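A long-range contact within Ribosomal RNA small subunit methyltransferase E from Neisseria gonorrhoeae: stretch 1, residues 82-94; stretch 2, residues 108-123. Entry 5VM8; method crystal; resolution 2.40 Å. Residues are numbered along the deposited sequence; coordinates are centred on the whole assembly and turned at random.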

ATOM      1  N   PRO A  82      -4.535  -4.533  12.683  1.00 59.13           N
ATOM      2  CA  PRO A  82      -3.748  -5.680  13.148  1.00 57.59           C
ATOM      3  C   PRO A  82      -3.761  -6.816  12.158  1.00 54.86           C
ATOM      4  O   PRO A  82      -2.975  -7.763  12.310  1.00 54.09           O
ATOM      5  CB  PRO A  82      -4.451  -6.078  14.453  1.00 59.07           C
ATOM      6  CG  PRO A  82      -5.864  -5.670  14.247  1.00 57.90           C
ATOM      7  CD  PRO A  82      -5.841  -4.443  13.364  1.00 62.35           C
ATOM      8  N   LEU A  83      -4.652  -6.748  11.170  1.00 52.34           N
ATOM      9  CA  LEU A  83      -4.732  -7.732  10.103  1.00 52.61           C
ATOM     10  C   LEU A  83      -3.622  -7.472   9.086  1.00 59.09           C
ATOM     11  O   LEU A  83      -3.417  -6.336   8.645  1.00 63.79           O
ATOM     12  CB  LEU A  83      -6.102  -7.658   9.436  1.00 50.38           C
ATOM     13  CG  LEU A  83      -6.473  -8.717   8.407  1.00 49.97           C
ATOM     14  CD1 LEU A  83      -6.410 -10.106   9.060  1.00 52.08           C
ATOM     15  CD2 LEU A  83      -7.869  -8.433   7.833  1.00 47.63           C
ATOM     16  N   ASN A  84      -2.921  -8.529   8.709  1.00 55.00           N
ATOM     17  CA  ASN A  84      -1.812  -8.465   7.768  1.00 49.77           C
ATOM     18  C   ASN A  84      -2.296  -8.891   6.380  1.00 45.78           C
ATOM     19  O   ASN A  84      -2.616 -10.056   6.163  1.00 39.85           O
ATOM     20  CB  ASN A  84      -0.687  -9.364   8.274  1.00 55.59           C
ATOM     21  CG  ASN A  84       0.625  -9.070   7.626  1.00 55.66           C
ATOM     22  OD1 ASN A  84       0.724  -9.010   6.410  1.00 58.02           O
ATOM     23  ND2 ASN A  84       1.650  -8.901   8.431  1.00 56.23           N
ATOM     24  N   ILE A  85      -2.379  -7.945   5.446  1.00 47.14           N
ATOM     25  CA  ILE A  85      -2.846  -8.201   4.082  1.00 44.93           C
ATOM     26  C   ILE A  85      -1.757  -7.803   3.092  1.00 41.01           C
ATOM     27  O   ILE A  85      -1.410  -6.623   2.992  1.00 41.35           O
ATOM     28  CB  ILE A  85      -4.130  -7.424   3.752  1.00 39.02           C
ATOM     29  CG1 ILE A  85      -5.218  -7.689   4.788  1.00 44.90           C
ATOM     30  CG2 ILE A  85      -4.609  -7.786   2.338  1.00 31.38           C
ATOM     31  CD1 ILE A  85      -6.323  -6.636   4.760  1.00 44.78           C
ATOM     32  N   THR A  86      -1.273  -8.767   2.308  1.00 47.75           N
ATOM     33  CA  THR A  86      -0.437  -8.478   1.144  1.00 38.55           C
ATOM     34  C   THR A  86      -1.334  -8.520  -0.085  1.00 41.70           C
ATOM     35  O   THR A  86      -1.940  -9.554  -0.377  1.00 48.35           O
ATOM     36  CB  THR A  86       0.709  -9.483   0.995  1.00 40.79           C
ATOM     37  OG1 THR A  86       1.569  -9.422   2.141  1.00 46.05           O
ATOM     38  CG2 THR A  86       1.513  -9.249  -0.307  1.00 34.47           C
ATOM     39  N   LEU A  87      -1.377  -7.417  -0.823  1.00 40.28           N
ATOM     40  CA  LEU A  87      -2.078  -7.348  -2.101  1.00 39.80           C
ATOM     41  C   LEU A  87      -1.079  -7.707  -3.194  1.00 42.61           C
ATOM     42  O   LEU A  87      -0.117  -6.974  -3.426  1.00 44.21           O
ATOM     43  CB  LEU A  87      -2.653  -5.952  -2.323  1.00 37.74           C
ATOM     44  CG  LEU A  87      -3.130  -5.576  -3.735  1.00 37.33           C
ATOM     45  CD1 LEU A  87      -4.183  -6.546  -4.270  1.00 28.33           C
ATOM     46  CD2 LEU A  87      -3.652  -4.122  -3.746  1.00 39.40           C
ATOM     47  N   ILE A  88      -1.268  -8.863  -3.823  1.00 39.73           N
ATOM     48  CA  ILE A  88      -0.530  -9.219  -5.027  1.00 31.52           C
ATOM     49  C   ILE A  88      -1.373  -8.778  -6.215  1.00 37.33           C
ATOM     50  O   ILE A  88      -2.361  -9.440  -6.554  1.00 35.93           O
ATOM     51  CB  ILE A  88      -0.241 -10.725  -5.112  1.00 39.37           C
ATOM     52  CG1 ILE A  88       0.563 -11.228  -3.911  1.00 40.46           C
ATOM     53  CG2 ILE A  88       0.554 -11.041  -6.399  1.00 34.45           C
ATOM     54  CD1 ILE A  88       0.999 -12.667  -4.082  1.00 42.67           C
ATOM     55  N   GLN A  89      -0.907  -7.735  -6.906  1.00 39.36           N
ATOM     56  CA  GLN A  89      -1.633  -7.043  -7.965  1.00 39.94           C
ATOM     57  C   GLN A  89      -0.888  -7.179  -9.292  1.00 42.97           C
ATOM     58  O   GLN A  89       0.260  -6.736  -9.412  1.00 40.86           O
ATOM     59  CB  GLN A  89      -1.782  -5.555  -7.616  1.00 35.33           C
ATOM     60  CG  GLN A  89      -2.454  -4.725  -8.701  1.00 27.42           C
ATOM     61  CD  GLN A  89      -3.900  -5.124  -8.883  1.00 34.59           C
ATOM     62  OE1 GLN A  89      -4.691  -5.010  -7.939  1.00 34.78           O
ATOM     63  NE2 GLN A  89      -4.256  -5.634 -10.077  1.00 35.06           N
ATOM     64  N   SER A  90      -1.557  -7.736 -10.294  1.00 41.34           N
ATOM     65  CA  SER A  90      -1.003  -7.730 -11.640  1.00 42.28           C
ATOM     66  C   SER A  90      -0.963  -6.319 -12.196  1.00 43.72           C
ATOM     67  O   SER A  90      -1.939  -5.572 -12.076  1.00 38.12           O
ATOM     68  CB  SER A  90      -1.820  -8.600 -12.585  1.00 46.39           C
ATOM     69  OG  SER A  90      -2.115  -9.818 -11.962  1.00 51.91           O
ATOM     70  N   ILE A  91       0.168  -5.976 -12.828  1.00 43.88           N
ATOM     71  CA  ILE A  91       0.389  -4.629 -13.332  1.00 38.51           C
ATOM     72  C   ILE A  91      -0.745  -4.263 -14.264  1.00 41.04           C
ATOM     73  O   ILE A  91      -1.065  -5.021 -15.187  1.00 37.79           O
ATOM     74  CB  ILE A  91       1.717  -4.528 -14.086  1.00 45.78           C
ATOM     75  CG1 ILE A  91       2.872  -5.116 -13.279  1.00 53.56           C
ATOM     76  CG2 ILE A  91       2.001  -3.089 -14.411  1.00 40.14           C
ATOM     77  CD1 ILE A  91       3.147  -4.375 -12.042  1.00 56.90           C
ATOM     78  N   SER A  92      -1.416  -3.149 -13.963  1.00 41.55           N
ATOM     79  CA  SER A  92      -2.446  -2.574 -14.806  1.00 44.44           C
ATOM     80  C   SER A  92      -2.065  -1.147 -15.194  1.00 42.76           C
ATOM     81  O   SER A  92      -1.140  -0.549 -14.621  1.00 44.32           O
ATOM     82  CB  SER A  92      -3.782  -2.592 -14.076  1.00 50.34           C
ATOM     83  OG  SER A  92      -3.956  -3.872 -13.529  1.00 47.73           O
ATOM     84  N   SER A  93      -2.742  -0.615 -16.213  1.00 42.66           N
ATOM     85  CA  SER A  93      -2.378   0.696 -16.749  1.00 47.79           C
ATOM     86  C   SER A  93      -3.065   1.833 -15.998  1.00 46.25           C
ATOM     87  O   SER A  93      -4.179   1.691 -15.489  1.00 43.78           O
ATOM     88  CB  SER A  93      -2.664   0.834 -18.250  1.00 47.90           C
ATOM     89  OG  SER A  93      -4.004   1.121 -18.554  1.00 58.86           O
ATOM     90  N   GLY A  94      -2.348   2.950 -15.913  1.00 52.49           N
ATOM     91  CA  GLY A  94      -2.749   4.218 -15.336  1.00 46.48           C
ATOM     92  C   GLY A  94      -3.613   4.295 -14.098  1.00 42.95           C
ATOM     93  O   GLY A  94      -3.192   3.889 -13.013  1.00 47.97           O
TER
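Stretch 2, residues 108-123: GVTAIQPVISERCIVR

Stretch 2 lies beside stretch 1 as a parallel neighbour in a sheet. Its strand, Ala 111 to Ile 116, runs with the strand around Ile 85 to Ser 90 at an angle of 18° (signed crossing angle -18°), the axes approaching to 4.6 Å. Thr 86 pairs with Ala 111, Leu 87 with Ile 112 and Ser 90 with Val 115.

The backbone ladder follows the rule for parallel strands: alternate residues of each strand turn both N and O to the partner. Leu 87 N donates to Ala 111 O (2.9 Å), and Leu 87 O accepts from Gln 113 N (2.9 Å). Gln 89 repeats the pattern, its N to Gln 113 O at 3.2 Å and its O from Val 115 N at 2.9 Å. Ile 91 N closes the series on Val 115 O at 2.8 Å. Pro 114, which has no NH to give, falls where the ladder asks for none; its CA instead sits 3.3 Å from Gln 89 O, a CA-H...O contact.

At the entrance, Ile 85 O takes two donors, Thr 110 N at 2.9 Å and Ala 111 N at 3.3 Å. Thr 110 adds a side-chain bond, OG1 donating to Asn 84 OD1 at 3.0 Å, while a water donates to both Leu 83 O and Gly 108 O. Gly 108 ends a helix in a Schellman motif, with a positive phi.

Past the ladder, stretch 2 makes a type I turn from Ser 117 to Cys 120, and Ile 91 packs against the end of the turn and what follows: its CB lies 3.9 Å from Cys 120 SG, its CG2 3.8 Å from Val 122 CB. Its CD1 reaches Pro 114 CB at 3.5 Å. A second water joins Ile 91 O to Ile 121 N. On the face shared by Ile 88 and Val 115, Ile 88 CG2 meets Val 115 CG1 at 3.6 Å.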

ATOM      1  N   GLY A 108      -5.663   0.161   4.507  1.00 35.17           N
ATOM      2  CA  GLY A 108      -4.805  -0.461   5.488  1.00 32.81           C
ATOM      3  C   GLY A 108      -3.983  -1.642   5.021  1.00 36.78           C
ATOM      4  O   GLY A 108      -3.469  -2.383   5.870  1.00 43.10           O
ATOM      5  N   VAL A 109      -3.840  -1.841   3.713  1.00 36.71           N
ATOM      6  CA  VAL A 109      -3.054  -2.965   3.213  1.00 43.81           C
ATOM      7  C   VAL A 109      -1.631  -2.855   3.753  1.00 46.64           C
ATOM      8  O   VAL A 109      -1.103  -1.748   3.929  1.00 50.89           O
ATOM      9  CB  VAL A 109      -3.115  -2.986   1.672  1.00 44.62           C
ATOM     10  CG1 VAL A 109      -2.147  -1.965   1.045  1.00 39.02           C
ATOM     11  CG2 VAL A 109      -2.894  -4.360   1.136  1.00 43.02           C
ATOM     12  N   THR A 110      -1.021  -4.000   4.084  1.00 43.64           N
ATOM     13  CA  THR A 110       0.287  -3.958   4.740  1.00 46.96           C
ATOM     14  C   THR A 110       1.449  -4.097   3.769  1.00 46.76           C
ATOM     15  O   THR A 110       2.550  -3.644   4.084  1.00 51.98           O
ATOM     16  CB  THR A 110       0.428  -5.028   5.834  1.00 49.53           C
ATOM     17  OG1 THR A 110       0.980  -6.224   5.270  1.00 71.65           O
ATOM     18  CG2 THR A 110      -0.889  -5.332   6.465  1.00 40.31           C
ATOM     19  N   ALA A 111       1.248  -4.717   2.609  1.00 44.22           N
ATOM     20  CA  ALA A 111       2.301  -4.792   1.607  1.00 44.98           C
ATOM     21  C   ALA A 111       1.669  -4.992   0.239  1.00 48.95           C
ATOM     22  O   ALA A 111       0.543  -5.473   0.119  1.00 52.20           O
ATOM     23  CB  ALA A 111       3.292  -5.922   1.914  1.00 47.48           C
ATOM     24  N   ILE A 112       2.423  -4.624  -0.791  1.00 53.18           N
ATOM     25  CA  ILE A 112       1.972  -4.679  -2.174  1.00 48.23           C
ATOM     26  C   ILE A 112       3.072  -5.315  -3.019  1.00 46.36           C
ATOM     27  O   ILE A 112       4.230  -4.879  -2.981  1.00 48.38           O
ATOM     28  CB  ILE A 112       1.601  -3.283  -2.710  1.00 42.18           C
ATOM     29  CG1 ILE A 112       0.399  -2.730  -1.937  1.00 38.61           C
ATOM     30  CG2 ILE A 112       1.306  -3.355  -4.204  1.00 32.78           C
ATOM     31  CD1 ILE A 112       0.352  -1.196  -1.860  1.00 35.92           C
ATOM     32  N   GLN A 113       2.715  -6.374  -3.743  1.00 44.83           N
ATOM     33  CA  GLN A 113       3.628  -7.126  -4.599  1.00 43.52           C
ATOM     34  C   GLN A 113       3.115  -6.991  -6.025  1.00 45.28           C
ATOM     35  O   GLN A 113       2.230  -7.744  -6.449  1.00 43.78           O
ATOM     36  CB  GLN A 113       3.721  -8.591  -4.161  1.00 44.27           C
ATOM     37  CG  GLN A 113       4.607  -9.480  -5.043  1.00 43.49           C
ATOM     38  CD  GLN A 113       6.062  -9.049  -5.067  1.00 48.42           C
ATOM     39  OE1 GLN A 113       6.840  -9.376  -4.162  1.00 52.55           O
ATOM     40  NE2 GLN A 113       6.438  -8.297  -6.101  1.00 49.47           N
ATOM     41  N   PRO A 114       3.616  -6.025  -6.791  1.00 45.71           N
ATOM     42  CA  PRO A 114       3.220  -5.932  -8.202  1.00 43.65           C
ATOM     43  C   PRO A 114       3.816  -7.080  -9.000  1.00 45.78           C
ATOM     44  O   PRO A 114       4.985  -7.437  -8.819  1.00 48.40           O
ATOM     45  CB  PRO A 114       3.808  -4.591  -8.647  1.00 38.73           C
ATOM     46  CG  PRO A 114       5.001  -4.398  -7.750  1.00 41.67           C
ATOM     47  CD  PRO A 114       4.657  -5.048  -6.433  1.00 42.61           C
ATOM     48  N   VAL A 115       3.020  -7.643  -9.905  1.00 42.89           N
ATOM     49  CA  VAL A 115       3.466  -8.802 -10.670  1.00 47.83           C
ATOM     50  C   VAL A 115       3.081  -8.632 -12.125  1.00 53.18           C
ATOM     51  O   VAL A 115       2.070  -8.009 -12.463  1.00 51.92           O
ATOM     52  CB  VAL A 115       2.912 -10.170 -10.187  1.00 41.28           C
ATOM     53  CG1 VAL A 115       3.264 -10.450  -8.744  1.00 43.67           C
ATOM     54  CG2 VAL A 115       1.426 -10.281 -10.457  1.00 31.05           C
ATOM     55  N   ILE A 116       3.899  -9.223 -12.985  1.00 53.59           N
ATOM     56  CA  ILE A 116       3.598  -9.310 -14.403  1.00 46.66           C
ATOM     57  C   ILE A 116       2.855 -10.616 -14.616  1.00 43.62           C
ATOM     58  O   ILE A 116       3.344 -11.683 -14.235  1.00 51.66           O
ATOM     59  CB  ILE A 116       4.867  -9.267 -15.259  1.00 48.26           C
ATOM     60  CG1 ILE A 116       5.770  -8.105 -14.820  1.00 51.00           C
ATOM     61  CG2 ILE A 116       4.459  -9.165 -16.720  1.00 41.27           C
ATOM     62  CD1 ILE A 116       7.112  -8.103 -15.496  1.00 45.05           C
ATOM     63  N   SER A 117       1.644 -10.524 -15.130  1.00 38.85           N
ATOM     64  CA  SER A 117       0.879 -11.690 -15.523  1.00 39.41           C
ATOM     65  C   SER A 117       0.767 -11.682 -17.037  1.00 41.85           C
ATOM     66  O   SER A 117       1.280 -10.792 -17.720  1.00 41.93           O
ATOM     67  CB  SER A 117      -0.496 -11.727 -14.839  1.00 44.05           C
ATOM     68  OG  SER A 117      -1.388 -10.787 -15.398  1.00 45.56           O
ATOM     69  N   GLU A 118       0.106 -12.708 -17.556  1.00 44.90           N
ATOM     70  CA  GLU A 118       0.086 -12.927 -18.993  1.00 50.01           C
ATOM     71  C   GLU A 118      -0.480 -11.721 -19.723  1.00 49.06           C
ATOM     72  O   GLU A 118       0.098 -11.251 -20.715  1.00 45.24           O
ATOM     73  CB  GLU A 118      -0.741 -14.177 -19.296  1.00 57.17           C
ATOM     74  CG  GLU A 118      -1.022 -14.408 -20.756  1.00 65.00           C
ATOM     75  CD  GLU A 118       0.092 -15.135 -21.456  1.00 71.85           C
ATOM     76  OE1 GLU A 118       1.087 -15.468 -20.779  1.00 72.55           O
ATOM     77  OE2 GLU A 118      -0.032 -15.366 -22.681  1.00 75.93           O
ATOM     78  N   ARG A 119      -1.606 -11.196 -19.237  1.00 47.81           N
ATOM     79  CA  ARG A 119      -2.332 -10.150 -19.939  1.00 51.44           C
ATOM     80  C   ARG A 119      -1.896  -8.740 -19.544  1.00 46.54           C
ATOM     81  O   ARG A 119      -2.661  -7.795 -19.719  1.00 46.01           O
ATOM     82  CB  ARG A 119      -3.834 -10.348 -19.757  1.00 54.30           C
ATOM     83  CG  ARG A 119      -4.298 -11.583 -20.518  1.00 52.83           C
ATOM     84  CD  ARG A 119      -5.738 -11.915 -20.219  1.00 53.12           C
ATOM     85  NE  ARG A 119      -6.079 -13.214 -20.780  1.00 55.72           N
ATOM     86  CZ  ARG A 119      -7.257 -13.805 -20.651  1.00 60.13           C
ATOM     87  NH1 ARG A 119      -8.220 -13.217 -19.962  1.00 68.48           N
ATOM     88  NH2 ARG A 119      -7.468 -14.986 -21.202  1.00 64.20           N
ATOM     89  N   CYS A 120      -0.665  -8.586 -19.073  1.00 44.47           N
ATOM     90  CA  CYS A 120      -0.096  -7.273 -18.840  1.00 48.31           C
ATOM     91  C   CYS A 120       0.067  -6.512 -20.153  1.00 47.47           C
ATOM     92  O   CYS A 120       0.666  -7.016 -21.104  1.00 60.59           O
ATOM     93  CB  CYS A 120       1.250  -7.416 -18.140  1.00 51.92           C
ATOM     94  SG  CYS A 120       2.013  -5.854 -17.764  1.00 57.54           S
ATOM     95  N   ILE A 121      -0.454  -5.284 -20.189  1.00 46.76           N
ATOM     96  CA  ILE A 121      -0.359  -4.371 -21.320  1.00 50.78           C
ATOM     97  C   ILE A 121       0.438  -3.117 -20.960  1.00 47.94           C
ATOM     98  O   ILE A 121       0.376  -2.116 -21.670  1.00 49.42           O
ATOM     99  CB  ILE A 121      -1.753  -3.999 -21.859  1.00 51.07           C
ATOM    100  CG1 ILE A 121      -2.601  -3.392 -20.730  1.00 56.86           C
ATOM    101  CG2 ILE A 121      -2.405  -5.208 -22.508  1.00 50.28           C
ATOM    102  CD1 ILE A 121      -4.085  -3.211 -21.046  1.00 55.41           C
ATOM    103  N   VAL A 122       1.205  -3.161 -19.878  1.00 40.50           N
ATOM    104  CA  VAL A 122       2.011  -2.029 -19.459  1.00 44.78           C
ATOM    105  C   VAL A 122       3.444  -2.268 -19.913  1.00 52.35           C
ATOM    106  O   VAL A 122       4.035  -3.329 -19.655  1.00 50.34           O
ATOM    107  CB  VAL A 122       1.940  -1.798 -17.935  1.00 47.08           C
ATOM    108  CG1 VAL A 122       2.963  -0.737 -17.518  1.00 47.14           C
ATOM    109  CG2 VAL A 122       0.521  -1.366 -17.495  1.00 40.57           C
ATOM    110  N   ARG A 123       3.997  -1.284 -20.596  1.00 50.70           N
ATOM    111  CA  ARG A 123       5.360  -1.372 -21.076  1.00 48.18           C
ATOM    112  C   ARG A 123       6.321  -1.265 -19.897  1.00 50.94           C
ATOM    113  O   ARG A 123       6.239  -0.325 -19.106  1.00 55.10           O
ATOM    114  CB  ARG A 123       5.587  -0.258 -22.099  1.00 46.97           C
ATOM    115  CG  ARG A 123       6.992  -0.173 -22.604  1.00 54.45           C
ATOM    116  CD  ARG A 123       7.045   0.328 -24.004  1.00 51.42           C
ATOM    117  NE  ARG A 123       8.415   0.319 -24.465  1.00 57.66           N
ATOM    118  CZ  ARG A 123       9.008   1.344 -25.057  1.00 62.58           C
ATOM    119  NH1 ARG A 123       8.338   2.464 -25.272  1.00 65.39           N
ATOM    120  NH2 ARG A 123      10.268   1.244 -25.444  1.00 66.41           N
TER
HETATM  121  O   HOH W   1      -4.643  -4.323   6.717  1.00 47.94           O
HETATM  122  O   HOH W   2      -1.864  -4.428 -17.773  1.00 45.72           O